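3-oxoacyl-(Acyl-carrier protein) synthase (PDB 4EFI) probably acts as a 3-oxoacyl-[acyl-carrier-protein] synthase, an acyltransferase of the thiolase superfamily. Local coordinates at residues Leu91-Gln96 against Phe107-Glu112. Sequence-based numbering, arbitrary orientation.
Sequences LIFVSQ and FVLQAE
Ser95 OG is hydrogen-bonded to Gly155 O, Thr97 N and Asp156 OD1, two residues past Phe93, whose ring joins Leu91 in meeting Leu109 of the helix. These three buried side chains illustrate how a strand can pack against the helix that follows it: between 91-96 and 107-112 the contacts are apolar, with no hydrogen bond across. Leu109 does the reaching, and its side chain crosses both strand partners at roughly a right angle. Its CB sits against the branched end of Leu91, 4.0 Å from CD1 of that residue and only slightly farther from CD2. Farther out, Leu109 CD1 is shared between the two strand residues, lying 4.0 Å from Leu91 CD2 and 3.8 Å from Phe93 CD1; the methyl meets the ring obliquely. Leu91 and Phe93 lie on the face of the strand turned to the helix, Ile92 on the other. Leu109 carries CG anti to its carbonyl carbon (chi1 -75°), a turn that helps bring CD1 to both Leu91 CD2 and the Phe93 ring.

The contact belongs to the beta-alpha-beta unit of strand 90-94, helix 105-112 and strand 120-124, within a thiolase-type fold. Backbone bonds from Leu91 and Phe93 to Leu122 tie the two parallel strands together, and Leu109 also touches Ala153 of strand 149-156, which flanks 90-94 on the side opposite strand 120-124. The helix has polar ties of its own, among them a salt bridge from Glu112 to Arg71, but across this interface it meets the strand through apolar packing, which makes little directional demand.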
loop_
_atom_site.group_PDB
_atom_site.type_symbol
_atom_site.label_atom_id
_atom_site.label_comp_id
_atom_site.label_asym_id
_atom_site.label_seq_id
_atom_site.Cartn_x
_atom_site.Cartn_y
_atom_site.Cartn_z
ATOM N N LEU A 91 15.560 2.749 7.512
ATOM C CA LEU A 91 14.832 2.122 6.425
ATOM C C LEU A 91 13.801 1.184 7.040
ATOM O O LEU A 91 14.133 0.268 7.807
ATOM C CB LEU A 91 15.762 1.328 5.503
ATOM C CG LEU A 91 15.049 0.781 4.258
ATOM C CD1 LEU A 91 15.889 0.842 3.000
ATOM C CD2 LEU A 91 14.528 -0.623 4.499
ATOM N N ILE A 92 12.541 1.429 6.698
ATOM C CA ILE A 92 11.441 0.589 7.145
ATOM C C ILE A 92 10.885 -0.151 5.948
ATOM O O ILE A 92 10.528 0.486 4.961
ATOM C CB ILE A 92 10.348 1.460 7.768
ATOM C CG1 ILE A 92 10.922 2.316 8.908
ATOM C CG2 ILE A 92 9.209 0.579 8.292
ATOM C CD1 ILE A 92 9.911 3.287 9.531
ATOM N N PHE A 93 10.841 -1.476 6.025
ATOM C CA PHE A 93 10.315 -2.328 4.949
ATOM C C PHE A 93 8.967 -2.882 5.365
ATOM O O PHE A 93 8.872 -3.718 6.285
ATOM C CB PHE A 93 11.315 -3.469 4.647
ATOM C CG PHE A 93 10.859 -4.430 3.553
ATOM C CD1 PHE A 93 10.665 -3.997 2.263
ATOM C CD2 PHE A 93 10.656 -5.767 3.822
ATOM C CE1 PHE A 93 10.272 -4.892 1.254
ATOM C CE2 PHE A 93 10.258 -6.652 2.831
ATOM C CZ PHE A 93 10.090 -6.221 1.555
ATOM N N VAL A 94 7.916 -2.397 4.726
ATOM C CA VAL A 94 6.549 -2.833 4.992
ATOM C C VAL A 94 6.129 -3.736 3.850
ATOM O O VAL A 94 6.113 -3.300 2.679
ATOM C CB VAL A 94 5.592 -1.647 5.089
ATOM C CG1 VAL A 94 4.159 -2.145 5.330
ATOM C CG2 VAL A 94 6.056 -0.712 6.198
ATOM N N SER A 95 5.827 -4.988 4.179
ATOM C CA SER A 95 5.539 -5.990 3.178
ATOM C C SER A 95 4.994 -7.242 3.838
ATOM O O SER A 95 5.256 -7.496 5.023
ATOM C CB SER A 95 6.803 -6.366 2.427
ATOM O OG SER A 95 6.553 -7.306 1.375
ATOM N N GLN A 96 4.241 -8.024 3.078
ATOM C CA GLN A 96 3.802 -9.349 3.494
ATOM C C GLN A 96 4.574 -10.457 2.764
ATOM O O GLN A 96 4.293 -11.629 2.989
ATOM C CB GLN A 96 2.311 -9.482 3.222
ATOM C CG GLN A 96 1.509 -8.452 3.984
ATOM C CD GLN A 96 0.067 -8.379 3.566
ATOM O OE1 GLN A 96 -0.822 -8.611 4.370
ATOM N NE2 GLN A 96 -0.162 -8.021 2.327
ATOM N N PHE A 107 17.502 -5.579 6.168
ATOM C CA PHE A 107 18.967 -5.706 6.236
ATOM C C PHE A 107 19.567 -5.901 4.856
ATOM O O PHE A 107 20.638 -5.353 4.552
ATOM C CB PHE A 107 19.376 -6.857 7.165
ATOM C CG PHE A 107 19.054 -6.587 8.591
ATOM C CD1 PHE A 107 19.838 -5.708 9.325
ATOM C CD2 PHE A 107 17.962 -7.172 9.191
ATOM C CE1 PHE A 107 19.527 -5.401 10.613
ATOM C CE2 PHE A 107 17.647 -6.866 10.492
ATOM C CZ PHE A 107 18.445 -5.971 11.203
ATOM N N VAL A 108 18.869 -6.633 4.003
ATOM C CA VAL A 108 19.314 -6.818 2.631
ATOM C C VAL A 108 19.299 -5.466 1.911
ATOM O O VAL A 108 20.229 -5.122 1.167
ATOM C CB VAL A 108 18.388 -7.780 1.884
ATOM C CG1 VAL A 108 18.797 -7.889 0.422
ATOM C CG2 VAL A 108 18.385 -9.128 2.563
ATOM N N LEU A 109 18.216 -4.705 2.076
ATOM C CA LEU A 109 18.131 -3.380 1.463
ATOM C C LEU A 109 19.202 -2.441 1.998
ATOM O O LEU A 109 19.799 -1.666 1.235
ATOM C CB LEU A 109 16.748 -2.791 1.672
ATOM C CG LEU A 109 15.637 -3.388 0.806
ATOM C CD1 LEU A 109 14.281 -3.114 1.397
ATOM C CD2 LEU A 109 15.704 -2.815 -0.620
ATOM N N GLN A 110 19.452 -2.484 3.299
ATOM C CA GLN A 110 20.499 -1.661 3.893
ATOM C C GLN A 110 21.835 -1.943 3.197
ATOM O O GLN A 110 22.571 -1.012 2.787
ATOM C CB GLN A 110 20.564 -1.939 5.403
ATOM C CG GLN A 110 21.697 -1.225 6.141
ATOM C CD GLN A 110 22.942 -2.072 6.252
ATOM O OE1 GLN A 110 22.869 -3.238 6.616
ATOM N NE2 GLN A 110 24.099 -1.487 5.934
ATOM N N ALA A 111 22.180 -3.213 3.052
ATOM C CA ALA A 111 23.438 -3.567 2.410
ATOM C C ALA A 111 23.440 -3.209 0.927
ATOM O O ALA A 111 24.405 -2.639 0.441
ATOM C CB ALA A 111 23.775 -5.045 2.619
ATOM N N GLU A 112 22.370 -3.523 0.207
ATOM C CA GLU A 112 22.352 -3.358 -1.253
ATOM C C GLU A 112 22.345 -1.882 -1.643
ATOM O O GLU A 112 22.847 -1.528 -2.710
ATOM C CB GLU A 112 21.153 -4.087 -1.864
ATOM C CG GLU A 112 21.301 -5.607 -1.833
ATOM C CD GLU A 112 20.126 -6.389 -2.428
ATOM O OE1 GLU A 112 19.025 -5.824 -2.611
ATOM O OE2 GLU A 112 20.321 -7.598 -2.689
#